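Local coordinates for protein 6-phosphogluconate dehydrogenase NAD-binding (Dyadobacter fermentans, PDB 4GBJ) that probably acts as an NAD(P)-dependent oxidoreductase of the 6-phosphogluconate and 3-hydroxyisobutyrate dehydrogenase family, at residues I8-G12 and A55-I59; D90-V94 and A145-I149; C138-N142 and G164-A170. One frame throughout, in Å; residues are numbered along the deposited sequence.

Contact 1 (I8-G12 and A55-I59); sequences IAFLG and AIDAI
Residues 8-11 form a beta strand that gives way to a loop at Gly-12, whose phi/psi of 100/110 would jam a CB against the preceding carbonyl. Facing it, 55-58 take helical backbone angles, with Ala-58 N bonded to Ala-55 O (3.1 Å), before Ile-59 turns extended at psi 136. Ala-9 lies across from Ala-58 (CA-CA 5.5 Å) and Leu-11 across from Ala-55 (7.0 Å). Strand alternation sends Ala-9 and Leu-11 toward the turn, Ile-8 and Phe-10 away. The small Ala-9 permits close approach: its CB lies 3.3 Å from Ala-58 O and 4.1 Å from both Ala-58 CB and Ile-59 CD1. Leu-11, in the mt rotamer, puts CD2 4.1 Å from the CB atoms of Ala-55 and Ala-58, while its CD1 lies 4.4 Å from CD1 of Ile-59 (mm). Val-65 and Leu-83 extend this buried apolar layer. Here the loop before strand 64-67 covers one face of central strand 8-11, which runs into a glycine-rich turn consistent with the GxGxxG of a Rossmann fold.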
ATOM      1  N   ILE B   8      -6.589  -7.811 -37.830  1.00 47.91           N
ATOM      2  CA  ILE B   8      -6.252  -8.206 -36.448  1.00 44.52           C
ATOM      3  C   ILE B   8      -7.367  -9.079 -35.870  1.00 42.41           C
ATOM      4  O   ILE B   8      -8.530  -8.649 -35.851  1.00 41.98           O
ATOM      5  CB  ILE B   8      -5.975  -6.953 -35.539  1.00 48.01           C
ATOM      6  CG1 ILE B   8      -4.626  -6.300 -35.912  1.00 49.80           C
ATOM      7  CG2 ILE B   8      -5.926  -7.342 -34.020  1.00 49.54           C
ATOM      8  CD1 ILE B   8      -4.464  -4.940 -35.378  1.00 60.35           C
ATOM      9  N   ALA B   9      -7.044 -10.301 -35.402  1.00 33.58           N
ATOM     10  CA  ALA B   9      -8.084 -11.122 -34.746  1.00 33.72           C
ATOM     11  C   ALA B   9      -8.178 -10.719 -33.268  1.00 35.56           C
ATOM     12  O   ALA B   9      -7.167 -10.428 -32.645  1.00 34.04           O
ATOM     13  CB  ALA B   9      -7.794 -12.606 -34.879  1.00 34.08           C
ATOM     14  N   PHE B  10      -9.377 -10.674 -32.727  1.00 33.20           N
ATOM     15  CA  PHE B  10      -9.620 -10.269 -31.354  1.00 32.96           C
ATOM     16  C   PHE B  10     -10.585 -11.241 -30.726  1.00 38.08           C
ATOM     17  O   PHE B  10     -11.771 -11.234 -31.037  1.00 39.85           O
ATOM     18  CB  PHE B  10     -10.171  -8.833 -31.303  1.00 35.42           C
ATOM     19  CG  PHE B  10      -9.860  -8.142 -30.006  1.00 35.50           C
ATOM     20  CD1 PHE B  10      -8.825  -7.226 -29.923  1.00 38.61           C
ATOM     21  CD2 PHE B  10     -10.598  -8.414 -28.865  1.00 37.50           C
ATOM     22  CE1 PHE B  10      -8.542  -6.579 -28.721  1.00 40.33           C
ATOM     23  CE2 PHE B  10     -10.308  -7.771 -27.657  1.00 41.36           C
ATOM     24  CZ  PHE B  10      -9.290  -6.850 -27.593  1.00 39.34           C
ATOM     25  N   LEU B  11     -10.084 -12.063 -29.828  1.00 34.14           N
ATOM     26  CA  LEU B  11     -10.848 -13.124 -29.187  1.00 34.52           C
ATOM     27  C   LEU B  11     -11.135 -12.819 -27.708  1.00 39.57           C
ATOM     28  O   LEU B  11     -10.209 -12.693 -26.926  1.00 40.05           O
ATOM     29  CB  LEU B  11     -10.058 -14.423 -29.317  1.00 33.85           C
ATOM     30  CG  LEU B  11      -9.581 -14.791 -30.733  1.00 38.47           C
ATOM     31  CD1 LEU B  11      -8.812 -16.091 -30.714  1.00 39.35           C
ATOM     32  CD2 LEU B  11     -10.743 -14.946 -31.679  1.00 40.24           C
ATOM     33  N   GLY B  12     -12.411 -12.721 -27.343  1.00 36.08           N
ATOM     34  CA  GLY B  12     -12.825 -12.445 -25.973  1.00 36.68           C
ATOM     35  C   GLY B  12     -13.177 -10.982 -25.825  1.00 43.63           C
ATOM     36  O   GLY B  12     -12.287 -10.133 -25.857  1.00 42.94           O
ATOM     37  N   ALA B  55     -13.799 -19.229 -33.445  1.00 46.04           N
ATOM     38  CA  ALA B  55     -12.537 -18.513 -33.249  1.00 43.66           C
ATOM     39  C   ALA B  55     -11.467 -18.780 -34.344  1.00 46.20           C
ATOM     40  O   ALA B  55     -10.750 -17.851 -34.728  1.00 45.30           O
ATOM     41  CB  ALA B  55     -11.953 -18.840 -31.884  1.00 42.03           C
ATOM     42  N   ILE B  56     -11.372 -20.005 -34.862  1.00 42.69           N
ATOM     43  CA  ILE B  56     -10.345 -20.318 -35.871  1.00 42.36           C
ATOM     44  C   ILE B  56     -10.564 -19.541 -37.212  1.00 46.00           C
ATOM     45  O   ILE B  56      -9.598 -19.263 -37.927  1.00 43.92           O
ATOM     46  CB  ILE B  56     -10.260 -21.845 -36.110  1.00 46.21           C
ATOM     47  CG1 ILE B  56      -8.914 -22.214 -36.781  1.00 46.73           C
ATOM     48  CG2 ILE B  56     -11.447 -22.337 -36.939  1.00 48.82           C
ATOM     49  CD1 ILE B  56      -8.502 -23.628 -36.589  1.00 54.45           C
ATOM     50  N   ASP B  57     -11.831 -19.201 -37.540  1.00 44.30           N
ATOM     51  CA  ASP B  57     -12.187 -18.446 -38.744  1.00 43.57           C
ATOM     52  C   ASP B  57     -11.687 -16.996 -38.673  1.00 45.14           C
ATOM     53  O   ASP B  57     -11.618 -16.331 -39.698  1.00 46.53           O
ATOM     54  CB  ASP B  57     -13.710 -18.455 -38.942  1.00 46.96           C
ATOM     55  CG  ASP B  57     -14.356 -19.829 -39.116  1.00 58.51           C
ATOM     56  OD1 ASP B  57     -13.668 -20.760 -39.627  1.00 57.44           O
ATOM     57  OD2 ASP B  57     -15.575 -19.956 -38.816  1.00 63.49           O
ATOM     58  N   ALA B  58     -11.350 -16.505 -37.468  1.00 39.52           N
ATOM     59  CA  ALA B  58     -10.849 -15.152 -37.213  1.00 37.78           C
ATOM     60  C   ALA B  58      -9.323 -15.043 -37.469  1.00 42.33           C
ATOM     61  O   ALA B  58      -8.820 -13.944 -37.707  1.00 41.28           O
ATOM     62  CB  ALA B  58     -11.137 -14.780 -35.760  1.00 36.15           C
ATOM     63  N   ILE B  59      -8.605 -16.178 -37.409  1.00 39.46           N
ATOM     64  CA  ILE B  59      -7.139 -16.224 -37.503  1.00 38.27           C
ATOM     65  C   ILE B  59      -6.636 -16.148 -38.927  1.00 44.29           C
ATOM     66  O   ILE B  59      -7.145 -16.836 -39.791  1.00 47.42           O
ATOM     67  CB  ILE B  59      -6.568 -17.512 -36.825  1.00 38.94           C
ATOM     68  CG1 ILE B  59      -7.040 -17.620 -35.366  1.00 37.31           C
ATOM     69  CG2 ILE B  59      -5.040 -17.520 -36.878  1.00 38.73           C
ATOM     70  CD1 ILE B  59      -6.559 -16.537 -34.473  1.00 35.65           C
TER

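Contact 2 (D90-V94 and A145-I149); sequences DGVHV and AKERI
Strand 92-94, entered from Asp-90 (phi/psi 68/4) through Gly-91, lies under helical residues 145-149. The axes of the two short segments approach to 9.3 Å and cross at -68°, so the helix runs obliquely over the strand. Val-92 pairs with Ala-145 (CA-CA 6.2 Å) and Val-94 with Ile-149 (7.8 Å); His-93 between them points away. Both valines, with chi1 t, rise as blunt knobs toward the helix, which answers with Ala-145, Arg-148 and Ile-149. The helix comes nearest over Ala-145, where the small methyl admits Val-92: CG2 of Val-92 sits 3.8 Å from CB of Ala-145. At the far end the bulkier Ile-149, with chi1 64° and chi2 89°, spans the wider gap and lowers its CG2 between the two valines, 3.8 Å from Val-92 CG1 and 3.7 Å from Val-94 CG2. Arg-148 reaches along the border with chi1 to chi3 all t, its NH1 3.7 Å from Val-92 CG2 and 2.9 Å from Asp-90 O, which lies near the guanidinium plane. Its NH2 is hydrogen-bonded to Gly-62 O, ahead of strand 64-67. Helix-on-sheet layering of this kind is characteristic of an alpha/beta nucleotide-binding domain. The chemistry divides accordingly: interlocking aliphatic groups hold the buried centre, while at the edge the charged end of Arg-148 is held by the main-chain carbonyl of Gly-62.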
ATOM      1  N   ASP B  90       5.449 -16.624 -38.247  1.00 42.71           N
ATOM      2  CA  ASP B  90       5.485 -15.177 -38.018  1.00 41.56           C
ATOM      3  C   ASP B  90       4.172 -14.628 -37.397  1.00 41.78           C
ATOM      4  O   ASP B  90       4.073 -13.422 -37.204  1.00 40.75           O
ATOM      5  CB  ASP B  90       5.830 -14.403 -39.318  1.00 44.45           C
ATOM      6  CG  ASP B  90       7.147 -14.826 -39.935  1.00 62.08           C
ATOM      7  OD1 ASP B  90       8.065 -15.197 -39.169  1.00 62.93           O
ATOM      8  OD2 ASP B  90       7.279 -14.743 -41.196  1.00 72.62           O
ATOM      9  N   GLY B  91       3.216 -15.494 -37.064  1.00 37.21           N
ATOM     10  CA  GLY B  91       1.979 -15.075 -36.432  1.00 35.10           C
ATOM     11  C   GLY B  91       2.293 -14.642 -35.012  1.00 36.36           C
ATOM     12  O   GLY B  91       3.282 -15.101 -34.426  1.00 36.55           O
ATOM     13  N   VAL B  92       1.548 -13.679 -34.491  1.00 32.26           N
ATOM     14  CA  VAL B  92       1.793 -13.149 -33.144  1.00 30.47           C
ATOM     15  C   VAL B  92       0.498 -13.173 -32.332  1.00 32.75           C
ATOM     16  O   VAL B  92      -0.515 -12.667 -32.804  1.00 31.48           O
ATOM     17  CB  VAL B  92       2.386 -11.714 -33.180  1.00 35.13           C
ATOM     18  CG1 VAL B  92       2.583 -11.168 -31.767  1.00 33.26           C
ATOM     19  CG2 VAL B  92       3.710 -11.684 -33.940  1.00 38.46           C
ATOM     20  N   HIS B  93       0.543 -13.760 -31.107  1.00 28.28           N
ATOM     21  CA  HIS B  93      -0.580 -13.821 -30.191  1.00 25.78           C
ATOM     22  C   HIS B  93      -0.270 -12.935 -28.984  1.00 27.80           C
ATOM     23  O   HIS B  93       0.709 -13.181 -28.297  1.00 28.59           O
ATOM     24  CB  HIS B  93      -0.835 -15.276 -29.750  1.00 26.39           C
ATOM     25  CG  HIS B  93      -1.865 -15.430 -28.651  1.00 27.78           C
ATOM     26  ND1 HIS B  93      -2.000 -16.626 -27.956  1.00 28.91           N
ATOM     27  CD2 HIS B  93      -2.820 -14.565 -28.209  1.00 27.68           C
ATOM     28  CE1 HIS B  93      -2.957 -16.418 -27.062  1.00 26.81           C
ATOM     29  NE2 HIS B  93      -3.494 -15.194 -27.193  1.00 26.61           N
ATOM     30  N   VAL B  94      -1.042 -11.877 -28.793  1.00 27.22           N
ATOM     31  CA  VAL B  94      -0.952 -10.954 -27.653  1.00 27.71           C
ATOM     32  C   VAL B  94      -1.975 -11.447 -26.636  1.00 28.99           C
ATOM     33  O   VAL B  94      -3.181 -11.300 -26.798  1.00 28.72           O
ATOM     34  CB  VAL B  94      -1.181  -9.488 -28.074  1.00 30.92           C
ATOM     35  CG1 VAL B  94      -0.896  -8.542 -26.909  1.00 29.08           C
ATOM     36  CG2 VAL B  94      -0.302  -9.135 -29.263  1.00 31.12           C
ATOM     37  N   ALA B 145       8.344  -9.851 -32.046  1.00 33.87           N
ATOM     38  CA  ALA B 145       6.888  -9.878 -31.890  1.00 33.04           C
ATOM     39  C   ALA B 145       6.412  -8.733 -30.992  1.00 37.93           C
ATOM     40  O   ALA B 145       5.447  -8.077 -31.350  1.00 38.57           O
ATOM     41  CB  ALA B 145       6.438 -11.213 -31.366  1.00 32.09           C
ATOM     42  N   LYS B 146       7.129  -8.411 -29.907  1.00 35.41           N
ATOM     43  CA  LYS B 146       6.758  -7.254 -29.063  1.00 34.15           C
ATOM     44  C   LYS B 146       6.886  -5.946 -29.842  1.00 37.68           C
ATOM     45  O   LYS B 146       6.063  -5.059 -29.679  1.00 34.81           O
ATOM     46  CB  LYS B 146       7.631  -7.146 -27.795  1.00 34.23           C
ATOM     47  CG  LYS B 146       7.319  -8.205 -26.756  1.00 30.62           C
ATOM     48  CD  LYS B 146       8.221  -8.107 -25.499  1.00 30.79           C
ATOM     49  CE  LYS B 146       9.677  -8.206 -25.874  1.00 37.81           C
ATOM     50  NZ  LYS B 146      10.528  -8.541 -24.754  1.00 41.91           N
ATOM     51  N   GLU B 147       7.935  -5.830 -30.673  1.00 37.74           N
ATOM     52  CA  GLU B 147       8.156  -4.641 -31.481  1.00 39.89           C
ATOM     53  C   GLU B 147       7.006  -4.466 -32.499  1.00 43.47           C
ATOM     54  O   GLU B 147       6.563  -3.356 -32.750  1.00 41.25           O
ATOM     55  CB  GLU B 147       9.531  -4.715 -32.188  1.00 43.38           C
ATOM     56  CG  GLU B 147       9.973  -3.386 -32.786  1.00 63.90           C
ATOM     57  CD  GLU B 147      10.950  -3.437 -33.954  1.00 93.05           C
ATOM     58  OE1 GLU B 147      11.508  -4.525 -34.236  1.00 72.74           O
ATOM     59  OE2 GLU B 147      11.134  -2.383 -34.609  1.00 97.31           O
ATOM     60  N   ARG B 148       6.490  -5.556 -33.033  1.00 41.11           N
ATOM     61  CA  ARG B 148       5.374  -5.490 -33.986  1.00 40.74           C
ATOM     62  C   ARG B 148       4.047  -5.022 -33.335  1.00 43.25           C
ATOM     63  O   ARG B 148       3.262  -4.356 -33.976  1.00 43.91           O
ATOM     64  CB  ARG B 148       5.147  -6.894 -34.587  1.00 36.44           C
ATOM     65  CG  ARG B 148       4.070  -6.933 -35.649  1.00 40.62           C
ATOM     66  CD  ARG B 148       3.950  -8.332 -36.214  1.00 39.25           C
ATOM     67  NE  ARG B 148       2.898  -8.414 -37.220  1.00 43.11           N
ATOM     68  CZ  ARG B 148       2.496  -9.541 -37.793  1.00 55.35           C
ATOM     69  NH1 ARG B 148       3.051 -10.698 -37.455  1.00 37.24           N
ATOM     70  NH2 ARG B 148       1.540  -9.520 -38.721  1.00 46.90           N
ATOM     71  N   ILE B 149       3.775  -5.411 -32.098  1.00 37.46           N
ATOM     72  CA  ILE B 149       2.473  -5.110 -31.476  1.00 35.58           C
ATOM     73  C   ILE B 149       2.540  -3.923 -30.532  1.00 39.96           C
ATOM     74  O   ILE B 149       1.483  -3.386 -30.194  1.00 38.41           O
ATOM     75  CB  ILE B 149       1.858  -6.375 -30.784  1.00 35.69           C
ATOM     76  CG1 ILE B 149       2.703  -6.910 -29.593  1.00 32.47           C
ATOM     77  CG2 ILE B 149       1.691  -7.490 -31.852  1.00 36.97           C
ATOM     78  CD1 ILE B 149       2.364  -6.297 -28.188  1.00 30.22           C
TER

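Contact 3 (C138-N142 and G164-A170); sequences CLSGN and GDDPGAA
Strand residues 138-139 run on in extended form through Ser-140 to Gly-141 (phi/psi 131/-164), beside a chain that runs from Gly-164 to Asp-166, makes a type I turn from Asp-166 to Ala-169 and enters the helix at Ala-169. Cys-138 faces Ala-170 (CA-CA 5.2 Å), and Gly-141 faces Pro-167 (4.1 Å). The hub is Ser-140 OG, chi1 p: it donates to Asp-166 O (2.8 Å) and accepts from Ala-170 N (3.0 Å, 171°). Asp-166 O also receives Ala-169 N (3.1 Å), closing the turn. Asp-166 OD1 takes Gly-168 N (3.0 Å), a capping bond, while OD2 makes a salt bridge with Arg-105. Gly-141 N donates to Gly-164 O (2.9 Å, 167°), and CA-H...O contacts join Gly-141 CA to Asp-165 O (3.4 Å) and Asp-165 CA to Gly-141 O (3.5 Å). A water gives a bond to Asp-165 OD1 (2.7 Å) and a weak one to Gly-141 O (3.5 Å). Asn-142 is the N-cap of the next helix, its OD1 taking Ala-145 N. The one apolar side-chain pair is Cys-138 CB with Ala-170 CB (3.6 Å), near Lys-174, the predicted active-site residue. Ser-140 OG thus satisfies a first-turn amide, Ala-170 N, and Asp-166 OD1 that of Gly-168 just ahead of the helix, so polar bonds, more than apolar packing, join the end of strand 136-139 to the start of helix 169-197.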
ATOM      1  N   CYS B 138       2.203  -4.801 -19.379  1.00 25.25           N
ATOM      2  CA  CYS B 138       3.524  -5.432 -19.290  1.00 26.77           C
ATOM      3  C   CYS B 138       3.621  -6.397 -20.425  1.00 29.31           C
ATOM      4  O   CYS B 138       2.672  -7.137 -20.665  1.00 27.48           O
ATOM      5  CB  CYS B 138       3.740  -6.130 -17.946  1.00 28.77           C
ATOM      6  SG  CYS B 138       3.951  -4.978 -16.573  1.00 34.69           S
ATOM      7  N   LEU B 139       4.762  -6.428 -21.102  1.00 26.41           N
ATOM      8  CA  LEU B 139       4.963  -7.326 -22.237  1.00 25.88           C
ATOM      9  C   LEU B 139       6.139  -8.171 -21.992  1.00 30.70           C
ATOM     10  O   LEU B 139       7.143  -7.669 -21.517  1.00 32.78           O
ATOM     11  CB  LEU B 139       5.192  -6.571 -23.543  1.00 26.70           C
ATOM     12  CG  LEU B 139       4.197  -5.522 -23.954  1.00 30.25           C
ATOM     13  CD1 LEU B 139       4.701  -4.832 -25.191  1.00 31.76           C
ATOM     14  CD2 LEU B 139       2.784  -6.128 -24.162  1.00 28.23           C
ATOM     15  N   SER B 140       6.059  -9.435 -22.368  1.00 25.50           N
ATOM     16  CA  SER B 140       7.208 -10.334 -22.320  1.00 24.19           C
ATOM     17  C   SER B 140       7.027 -11.416 -23.404  1.00 29.50           C
ATOM     18  O   SER B 140       5.896 -11.781 -23.780  1.00 24.47           O
ATOM     19  CB  SER B 140       7.393 -10.913 -20.926  1.00 24.19           C
ATOM     20  OG  SER B 140       6.460 -11.932 -20.610  1.00 32.53           O
ATOM     21  N   GLY B 141       8.160 -11.879 -23.916  1.00 29.53           N
ATOM     22  CA  GLY B 141       8.213 -12.802 -25.042  1.00 28.86           C
ATOM     23  C   GLY B 141       9.181 -12.308 -26.077  1.00 35.83           C
ATOM     24  O   GLY B 141      10.010 -11.435 -25.791  1.00 38.26           O
ATOM     25  N   ASN B 142       9.083 -12.874 -27.296  1.00 32.35           N
ATOM     26  CA  ASN B 142       9.960 -12.584 -28.420  1.00 32.83           C
ATOM     27  C   ASN B 142      10.054 -11.057 -28.750  1.00 35.94           C
ATOM     28  O   ASN B 142       9.038 -10.384 -28.878  1.00 31.92           O
ATOM     29  CB  ASN B 142       9.497 -13.380 -29.628  1.00 34.73           C
ATOM     30  CG  ASN B 142      10.272 -13.095 -30.876  1.00 47.20           C
ATOM     31  OD1 ASN B 142       9.927 -12.180 -31.612  1.00 36.04           O
ATOM     32  ND2 ASN B 142      11.333 -13.858 -31.138  1.00 39.77           N
ATOM     33  N   GLY B 164      11.316  -8.504 -21.039  1.00 31.36           N
ATOM     34  CA  GLY B 164      12.248  -9.415 -21.704  1.00 31.72           C
ATOM     35  C   GLY B 164      11.662 -10.609 -22.403  1.00 33.94           C
ATOM     36  O   GLY B 164      10.470 -10.623 -22.730  1.00 34.76           O
ATOM     37  N   ASP B 165      12.517 -11.597 -22.671  1.00 38.92           N
ATOM     38  CA  ASP B 165      12.227 -12.794 -23.462  1.00 36.86           C
ATOM     39  C   ASP B 165      11.325 -13.818 -22.841  1.00 37.77           C
ATOM     40  O   ASP B 165      10.703 -14.572 -23.593  1.00 37.21           O
ATOM     41  CB  ASP B 165      13.538 -13.559 -23.800  1.00 40.88           C
ATOM     42  CG  ASP B 165      14.593 -12.794 -24.591  1.00 58.40           C
ATOM     43  OD1 ASP B 165      14.213 -11.902 -25.395  1.00 61.90           O
ATOM     44  OD2 ASP B 165      15.792 -13.125 -24.449  1.00 65.17           O
ATOM     45  N   ASP B 166      11.380 -14.005 -21.518  1.00 33.15           N
ATOM     46  CA  ASP B 166      10.608 -15.058 -20.860  1.00 31.84           C
ATOM     47  C   ASP B 166       9.096 -14.805 -21.104  1.00 34.23           C
ATOM     48  O   ASP B 166       8.577 -13.822 -20.586  1.00 30.41           O
ATOM     49  CB  ASP B 166      10.943 -15.074 -19.342  1.00 31.61           C
ATOM     50  CG  ASP B 166      10.065 -15.953 -18.428  1.00 36.21           C
ATOM     51  OD1 ASP B 166       9.179 -16.679 -18.945  1.00 34.94           O
ATOM     52  OD2 ASP B 166      10.263 -15.912 -17.206  1.00 40.58           O
ATOM     53  N   PRO B 167       8.370 -15.671 -21.841  1.00 30.73           N
ATOM     54  CA  PRO B 167       6.950 -15.389 -22.105  1.00 30.18           C
ATOM     55  C   PRO B 167       6.042 -15.252 -20.884  1.00 29.65           C
ATOM     56  O   PRO B 167       4.998 -14.651 -21.012  1.00 31.68           O
ATOM     57  CB  PRO B 167       6.507 -16.579 -22.985  1.00 32.71           C
ATOM     58  CG  PRO B 167       7.555 -17.622 -22.750  1.00 38.48           C
ATOM     59  CD  PRO B 167       8.808 -16.874 -22.580  1.00 33.69           C
ATOM     60  N   GLY B 168       6.411 -15.798 -19.750  1.00 25.32           N
ATOM     61  CA  GLY B 168       5.611 -15.716 -18.539  1.00 25.30           C
ATOM     62  C   GLY B 168       6.062 -14.633 -17.566  1.00 28.80           C
ATOM     63  O   GLY B 168       5.443 -14.461 -16.532  1.00 27.47           O
ATOM     64  N   ALA B 169       7.155 -13.910 -17.841  1.00 26.39           N
ATOM     65  CA  ALA B 169       7.618 -12.839 -16.936  1.00 25.11           C
ATOM     66  C   ALA B 169       6.589 -11.710 -16.664  1.00 29.03           C
ATOM     67  O   ALA B 169       6.443 -11.271 -15.509  1.00 27.29           O
ATOM     68  CB  ALA B 169       8.885 -12.226 -17.476  1.00 25.96           C
ATOM     69  N   ALA B 170       5.919 -11.193 -17.704  1.00 25.40           N
ATOM     70  CA  ALA B 170       4.952 -10.123 -17.469  1.00 24.58           C
ATOM     71  C   ALA B 170       3.833 -10.621 -16.553  1.00 24.95           C
ATOM     72  O   ALA B 170       3.329  -9.871 -15.703  1.00 24.62           O
ATOM     73  CB  ALA B 170       4.396  -9.615 -18.779  1.00 25.44           C
TER
HETATM   74  O   HOH W   1      12.888  -9.512 -25.422  1.00 43.06           O

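In the fold
All three contacts reach one mixed sheet, ordered 50-51, 31-34, 8-11, 64-67, 92-95, 117-124, 136-139, 159-162. Contact 1 uses strand 8-11, contact 2 strand 92-95 and contact 3 strand 136-139, so they progress across it, with centres 15 Å apart between 1 and 2, 12 Å between 2 and 3, and 22 Å between 1 and 3. Contact 1 closes before the others open along the chain; contacts 2 and 3 interleave, because helix 143-153 directly follows strand 136-139. These two touch through Lys-146, whose NZ lies 2.9 Å from Gly-164 O. The series leads from the strand that runs into the presumed dinucleotide-binding turn to helix 169-197, which bears Lys-174.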